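Side-chain contacts in stiv-a81 (Sulfolobus Turreted Icosahedral Virus, PDB 3RKL), which is of unknown function but belongs to a virus of hyperthermophilic archaea and builds a four-helix bundle, with several copies packed together through their helices: residues L25-D28 / I29-L32; L39-L42 / I43-L46; H62-A65 / I66-A69. The protein carries 1 engineered substitution. All blocks are in the same frame, centred on the assembly; numbering follows the deposited sequence.

How the contacts relate
Contacts 1 and 2 lie in series on helix 25-46, their centres about 21 Å apart, while contact 3 is a stretch of the following helix, 55-80, its centre about 2 Å from the chain's centre. Contact 1, partly buried at the helix start, mixes a salt bridge and a water bridge with an apolar edge. Contact 2, buried near the helix end, has leucines on one side and lysines with a glutamate on the other. Contact 3, also buried, is the most aromatic, with rings packed between the strands and helix 25-46. Contacts 1 and 3 touch directly through Leu32 and Tyr64; contact 2 touches neither. All three also meet the second subunit.

Contact 1 (L25-D28 / I29-L32); sequences LQED and IKNL
Glu27 and Lys30, one turn apart at the start of helix 25-46, lie side by side and point the same way. Their charged ends form a salt bridge: Lys30 NZ gives a hydrogen bond to Glu27 OE2 at 2.9 Å, on the syn side of the carboxylate and 22° out of its plane. Each chain needs one bend to get there, Glu27 at chi2 (-55°) and Lys30 at chi3 (-59°). The other carboxylate oxygen is bridged by water, which stands 2.6 Å from Glu27 OE1 and 2.7 Å from Asn31 OD1, so both oxygens of Glu27 are engaged along the same helix. Beneath these groups run three i to i+4 backbone bonds, among them Asn31 N to Glu27 O at 2.9 Å.

Neighbouring subunits hold the same groups: the stronger partner of Lys30 NZ is Glu44 of the second subunit, while the hydroxyl of Tyr49 of the third subunit binds both Asp28 OD1 and Asn31 ND2. Asp28 OD2 accepts the backbone N-H groups of Ser23 and Asn24, a fitting place for an acid, since the amino end of a helix should favour negative charge.

The apolar residues suit the other side. Leu25 CB and Ile29 CD1 just meet at 4.5 Å. These two side chains pack against Phe75 and Leu32 against Tyr64, so this edge seals the first two turns against helix 55-80, just after strand 18-21 has delivered the chain into the helix.

Contact 2 (L39-L42 / I43-L46); sequences LAKL and IEKL
Leu39 to Leu42 hand their carbonyls to the N-H groups of Ile43 to Leu46 in four consecutive alpha-helical bonds, the first from Ile43 N to Leu39 O at 2.9 Å. This is the last part of helix 25-46, within a predicted coiled coil and one of the long helices of the four-helix bundle.

Leucine suits the buried side because its flexible, branched apolar end can fit against several neighbours at once. With its CG anti to the backbone N (chi1 174°), Leu42 sends CD1 outward and a little toward the next turn, where it meets both CG and CD1 of Leu46 at 3.9 Å, the two branched ends crossing at a slant. Leu42 also packs on Leu39 of the third subunit, while Leu39 and Leu46 lean on leucines of helix 55-80. Ile43, beta-branched and facing that helix at Tyr58, lays CG1 against its own backbone, 3.3 Å from Leu39 O.

The partly exposed side carries charge. Glu44 is extended, and its OE1 has its main partner in Lys30 of the second subunit; Lys41 NZ adds only a long salt bridge, 3.8 Å from the same OE1. Two lysines near the carboxyl end of a helix should be electrostatically welcome there, although Lys41 NZ and Lys45 NZ are only 5.3 Å apart. Lys45 begins by hugging the backbone, its CG 3.3 Å from Lys41 O.

Contact 3 (H62-A65 / I66-A69); sequences HEYA and IYLA
Tyr67 lies flat against the preceding turn of helix 55-80, with the carbonyl oxygen of Glu63 3.3 Å above the plane of its ring and over its centre. The same carbonyl takes the backbone N-H of Tyr67, so one oxygen meets both backbone and ring. Close by, an edge of Tyr67 is turned toward the face of Tyr64 in a T-shaped pair, ring centroids 5.4 Å apart and planes at 71°. On another side of the helix, Ile66 CG1 sits over a face of His62, 3.8 Å from the ring centroid, in a CH-pi contact. The imidazole reaches this place because its CG is anti to the backbone N (chi1 177°), which carries the ring toward the next turn.

In this four-helix bundle protein a three-stranded antiparallel sheet is laid against helix 55-80, and broad rings fill both sides: Tyr64 packs on Leu32, Ile35 and Val36 of helix 25-46, while toward the strands Tyr67 stacks with Phe20 and His62 NE2 bonds Tyr15 OH. Small Ala65 and Ala69 let the second subunit come close; there Leu68 packs on its own counterpart and Thr72 bonds His62 ND1.

The more solvent-accessible side belongs to Glu63, the one partly exposed residue here, yet its grip on Tyr67 is close. Its carboxylate, nearly perpendicular to the Tyr67 ring, accepts a hydrogen bond from the phenol: Tyr67 OH lies 2.6 Å from Glu63 OE2, approaching from the anti side. Glu63 OE1 takes part in a long, weak ion pair with Lys18, and Glu63 CG comes within 3.2 Å of Tyr67 CZ.

Contact 1 (L25-D28 / I29-L32)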
loop_
_atom_site.group_PDB
_atom_site.type_symbol
_atom_site.label_atom_id
_atom_site.label_comp_id
_atom_site.label_asym_id
_atom_site.label_seq_id
_atom_site.Cartn_x
_atom_site.Cartn_y
_atom_site.Cartn_z
ATOM N N LEU A 25 -1.391 -6.303 23.401
ATOM C CA LEU A 25 -2.701 -5.898 22.874
ATOM C C LEU A 25 -2.600 -4.947 21.683
ATOM O O LEU A 25 -3.264 -5.161 20.668
ATOM C CB LEU A 25 -3.608 -5.315 23.958
ATOM C CG LEU A 25 -4.092 -6.291 25.032
ATOM C CD1 LEU A 25 -4.957 -5.588 26.077
ATOM C CD2 LEU A 25 -4.858 -7.456 24.389
ATOM N N GLN A 26 -1.761 -3.918 21.797
ATOM C CA GLN A 26 -1.620 -2.932 20.720
ATOM C C GLN A 26 -1.250 -3.620 19.400
ATOM O O GLN A 26 -1.837 -3.331 18.351
ATOM C CB GLN A 26 -0.586 -1.856 21.093
ATOM C CG GLN A 26 -0.253 -0.856 19.965
ATOM C CD GLN A 26 -1.401 0.084 19.650
ATOM O OE1 GLN A 26 -1.561 1.131 20.291
ATOM N NE2 GLN A 26 -2.194 -0.271 18.641
ATOM N N GLU A 27 -0.293 -4.540 19.459
ATOM C CA GLU A 27 0.190 -5.238 18.272
ATOM C C GLU A 27 -0.793 -6.301 17.810
ATOM O O GLU A 27 -1.061 -6.437 16.610
ATOM C CB GLU A 27 1.566 -5.872 18.530
ATOM C CG GLU A 27 2.684 -4.855 18.621
ATOM C CD GLU A 27 2.746 -3.956 17.402
ATOM O OE1 GLU A 27 2.943 -4.490 16.290
ATOM O OE2 GLU A 27 2.588 -2.724 17.559
ATOM N N ASP A 28 -1.335 -7.047 18.767
ATOM C CA ASP A 28 -2.303 -8.106 18.470
ATOM C C ASP A 28 -3.565 -7.558 17.806
ATOM O O ASP A 28 -4.125 -8.173 16.893
ATOM C CB ASP A 28 -2.692 -8.856 19.756
ATOM C CG ASP A 28 -1.564 -9.724 20.312
ATOM O OD1 ASP A 28 -0.683 -10.189 19.549
ATOM O OD2 ASP A 28 -1.570 -9.943 21.535
ATOM N N ILE A 29 -4.026 -6.393 18.256
ATOM C CA ILE A 29 -5.211 -5.794 17.646
ATOM C C ILE A 29 -4.943 -5.459 16.171
ATOM O O ILE A 29 -5.755 -5.787 15.307
ATOM C CB ILE A 29 -5.702 -4.565 18.454
ATOM C CG1 ILE A 29 -6.309 -5.038 19.781
ATOM C CG2 ILE A 29 -6.717 -3.769 17.654
ATOM C CD1 ILE A 29 -6.492 -3.930 20.820
ATOM N N LYS A 30 -3.803 -4.830 15.873
ATOM C CA LYS A 30 -3.452 -4.529 14.476
ATOM C C LYS A 30 -3.366 -5.814 13.656
ATOM O O LYS A 30 -3.931 -5.914 12.561
ATOM C CB LYS A 30 -2.116 -3.783 14.389
ATOM C CG LYS A 30 -2.143 -2.363 14.938
ATOM C CD LYS A 30 -0.825 -1.624 14.687
ATOM C CE LYS A 30 0.391 -2.301 15.303
ATOM N NZ LYS A 30 1.675 -1.530 15.067
ATOM N N ASN A 31 -2.659 -6.801 14.199
ATOM C CA ASN A 31 -2.443 -8.064 13.481
ATOM C C ASN A 31 -3.745 -8.819 13.212
ATOM O O ASN A 31 -3.963 -9.343 12.108
ATOM C CB ASN A 31 -1.487 -8.962 14.248
ATOM C CG ASN A 31 -0.068 -8.431 14.281
ATOM O OD1 ASN A 31 0.310 -7.570 13.483
ATOM N ND2 ASN A 31 0.742 -8.954 15.215
ATOM N N LEU A 32 -4.606 -8.871 14.219
ATOM C CA LEU A 32 -5.886 -9.558 14.078
ATOM C C LEU A 32 -6.795 -8.834 13.071
ATOM O O LEU A 32 -7.485 -9.478 12.287
ATOM C CB LEU A 32 -6.587 -9.697 15.426
ATOM C CG LEU A 32 -5.960 -10.678 16.423
ATOM C CD1 LEU A 32 -6.537 -10.468 17.818
ATOM C CD2 LEU A 32 -6.155 -12.097 15.989
HETATM O O HOH W 1 1.720 -5.365 14.206
#

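Contact 2 (L39-L42 / I43-L46)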
loop_
_atom_site.group_PDB
_atom_site.type_symbol
_atom_site.label_atom_id
_atom_site.label_comp_id
_atom_site.label_asym_id
_atom_site.label_seq_id
_atom_site.Cartn_x
_atom_site.Cartn_y
_atom_site.Cartn_z
ATOM N N LEU A 39 -8.628 -12.374 5.234
ATOM C CA LEU A 39 -9.546 -13.507 5.065
ATOM C C LEU A 39 -10.769 -13.102 4.256
ATOM O O LEU A 39 -11.187 -13.801 3.321
ATOM C CB LEU A 39 -9.975 -14.099 6.424
ATOM C CG LEU A 39 -8.987 -15.125 6.983
ATOM C CD1 LEU A 39 -9.110 -15.245 8.502
ATOM C CD2 LEU A 39 -9.201 -16.478 6.315
ATOM N N ALA A 40 -11.334 -11.949 4.590
ATOM C CA ALA A 40 -12.500 -11.472 3.888
ATOM C C ALA A 40 -12.197 -11.227 2.411
ATOM O O ALA A 40 -13.000 -11.574 1.540
ATOM C CB ALA A 40 -13.035 -10.194 4.547
ATOM N N LYS A 41 -11.045 -10.637 2.119
ATOM C CA LYS A 41 -10.669 -10.360 0.743
ATOM C C LYS A 41 -10.384 -11.636 -0.035
ATOM O O LYS A 41 -10.673 -11.709 -1.227
ATOM C CB LYS A 41 -9.433 -9.461 0.677
ATOM C CG LYS A 41 -9.144 -8.968 -0.733
ATOM C CD LYS A 41 -8.393 -7.629 -0.735
ATOM C CE LYS A 41 -8.798 -6.753 -1.909
ATOM N NZ LYS A 41 -10.214 -6.290 -1.811
ATOM N N LEU A 42 -9.795 -12.620 0.633
ATOM C CA LEU A 42 -9.509 -13.912 0.001
ATOM C C LEU A 42 -10.810 -14.634 -0.364
ATOM O O LEU A 42 -10.926 -15.204 -1.434
ATOM C CB LEU A 42 -8.676 -14.784 0.936
ATOM C CG LEU A 42 -8.417 -16.215 0.460
ATOM C CD1 LEU A 42 -7.663 -16.251 -0.878
ATOM C CD2 LEU A 42 -7.658 -16.966 1.539
ATOM N N ILE A 43 -11.775 -14.613 0.548
ATOM C CA ILE A 43 -13.081 -15.214 0.276
ATOM C C ILE A 43 -13.718 -14.543 -0.944
ATOM O O ILE A 43 -14.234 -15.217 -1.835
ATOM C CB ILE A 43 -13.984 -15.155 1.511
ATOM C CG1 ILE A 43 -13.455 -16.097 2.589
ATOM C CG2 ILE A 43 -15.428 -15.498 1.141
ATOM C CD1 ILE A 43 -14.115 -15.911 3.940
ATOM N N GLU A 44 -13.635 -13.218 -1.002
ATOM C CA GLU A 44 -14.178 -12.464 -2.123
ATOM C C GLU A 44 -13.561 -12.896 -3.453
ATOM O O GLU A 44 -14.261 -13.107 -4.444
ATOM C CB GLU A 44 -13.933 -10.971 -1.918
ATOM C CG GLU A 44 -14.576 -10.114 -2.992
ATOM C CD GLU A 44 -14.198 -8.647 -2.913
ATOM O OE1 GLU A 44 -13.431 -8.243 -2.018
ATOM O OE2 GLU A 44 -14.659 -7.895 -3.788
ATOM N N LYS A 45 -12.239 -13.025 -3.462
ATOM C CA LYS A 45 -11.519 -13.363 -4.677
ATOM C C LYS A 45 -11.775 -14.811 -5.087
ATOM O O LYS A 45 -11.964 -15.099 -6.273
ATOM C CB LYS A 45 -10.007 -13.126 -4.497
ATOM C CG LYS A 45 -9.626 -11.647 -4.380
ATOM C CD LYS A 45 -10.149 -10.794 -5.538
ATOM C CE LYS A 45 -9.693 -9.345 -5.391
ATOM N NZ LYS A 45 -10.076 -8.515 -6.568
ATOM N N LEU A 46 -11.813 -15.714 -4.112
ATOM C CA LEU A 46 -12.089 -17.128 -4.414
ATOM C C LEU A 46 -13.500 -17.298 -4.957
ATOM O O LEU A 46 -13.763 -18.187 -5.774
ATOM C CB LEU A 46 -11.898 -18.016 -3.189
ATOM C CG LEU A 46 -10.456 -18.290 -2.774
ATOM C CD1 LEU A 46 -10.431 -18.970 -1.421
ATOM C CD2 LEU A 46 -9.753 -19.142 -3.817
#

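Contact 3 (H62-A65 / I66-A69)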
loop_
_atom_site.group_PDB
_atom_site.type_symbol
_atom_site.label_atom_id
_atom_site.label_comp_id
_atom_site.label_asym_id
_atom_site.label_seq_id
_atom_site.Cartn_x
_atom_site.Cartn_y
_atom_site.Cartn_z
ATOM N N HIS A 62 -14.543 -15.699 11.216
ATOM C CA HIS A 62 -15.338 -15.410 12.393
ATOM C C HIS A 62 -14.518 -15.542 13.673
ATOM O O HIS A 62 -14.589 -14.698 14.547
ATOM C CB HIS A 62 -16.557 -16.322 12.455
ATOM C CG HIS A 62 -17.380 -16.123 13.685
ATOM N ND1 HIS A 62 -17.852 -14.887 14.064
ATOM C CD2 HIS A 62 -17.807 -16.995 14.625
ATOM C CE1 HIS A 62 -18.527 -15.007 15.195
ATOM N NE2 HIS A 62 -18.529 -16.279 15.546
ATOM N N GLU A 63 -13.747 -16.613 13.760
ATOM C CA GLU A 63 -12.895 -16.872 14.921
ATOM C C GLU A 63 -11.986 -15.678 15.220
ATOM O O GLU A 63 -11.934 -15.164 16.344
ATOM C CB GLU A 63 -12.081 -18.139 14.636
ATOM C CG GLU A 63 -10.958 -18.432 15.555
ATOM C CD GLU A 63 -10.210 -19.728 15.208
ATOM O OE1 GLU A 63 -10.465 -20.335 14.132
ATOM O OE2 GLU A 63 -9.354 -20.135 16.027
ATOM N N TYR A 64 -11.261 -15.236 14.201
ATOM C CA TYR A 64 -10.312 -14.133 14.385
ATOM C C TYR A 64 -11.023 -12.812 14.687
ATOM O O TYR A 64 -10.521 -12.016 15.464
ATOM C CB TYR A 64 -9.325 -14.057 13.214
ATOM C CG TYR A 64 -8.180 -15.004 13.446
ATOM C CD1 TYR A 64 -7.025 -14.562 14.075
ATOM C CD2 TYR A 64 -8.274 -16.352 13.118
ATOM C CE1 TYR A 64 -5.976 -15.411 14.340
ATOM C CE2 TYR A 64 -7.220 -17.224 13.391
ATOM C CZ TYR A 64 -6.079 -16.738 14.014
ATOM O OH TYR A 64 -5.024 -17.566 14.290
ATOM N N ALA A 65 -12.211 -12.599 14.123
ATOM C CA ALA A 65 -13.011 -11.421 14.460
ATOM C C ALA A 65 -13.450 -11.455 15.932
ATOM O O ALA A 65 -13.504 -10.422 16.602
ATOM C CB ALA A 65 -14.224 -11.314 13.533
ATOM N N ILE A 66 -13.764 -12.650 16.432
ATOM C CA ILE A 66 -14.124 -12.827 17.843
ATOM C C ILE A 66 -12.916 -12.481 18.742
ATOM O O ILE A 66 -13.060 -11.751 19.730
ATOM C CB ILE A 66 -14.647 -14.249 18.118
ATOM C CG1 ILE A 66 -16.064 -14.415 17.551
ATOM C CG2 ILE A 66 -14.605 -14.574 19.624
ATOM C CD1 ILE A 66 -17.169 -13.745 18.375
ATOM N N TYR A 67 -11.734 -12.964 18.373
ATOM C CA TYR A 67 -10.517 -12.688 19.158
ATOM C C TYR A 67 -10.223 -11.183 19.186
ATOM O O TYR A 67 -9.838 -10.615 20.216
ATOM C CB TYR A 67 -9.326 -13.438 18.587
ATOM C CG TYR A 67 -9.487 -14.945 18.544
ATOM C CD1 TYR A 67 -10.349 -15.610 19.419
ATOM C CD2 TYR A 67 -8.767 -15.698 17.636
ATOM C CE1 TYR A 67 -10.498 -16.973 19.366
ATOM C CE2 TYR A 67 -8.896 -17.076 17.599
ATOM C CZ TYR A 67 -9.765 -17.698 18.457
ATOM O OH TYR A 67 -9.895 -19.076 18.385
ATOM N N LEU A 68 -10.435 -10.552 18.040
ATOM C CA LEU A 68 -10.265 -9.112 17.910
ATOM C C LEU A 68 -11.245 -8.335 18.796
ATOM O O LEU A 68 -10.856 -7.377 19.477
ATOM C CB LEU A 68 -10.428 -8.736 16.444
ATOM C CG LEU A 68 -10.274 -7.291 16.020
ATOM C CD1 LEU A 68 -8.944 -6.683 16.541
ATOM C CD2 LEU A 68 -10.387 -7.244 14.498
ATOM N N ALA A 69 -12.508 -8.760 18.829
ATOM C CA ALA A 69 -13.503 -8.106 19.694
ATOM C C ALA A 69 -13.103 -8.250 21.164
ATOM O O ALA A 69 -13.160 -7.277 21.936
ATOM C CB ALA A 69 -14.903 -8.675 19.449
#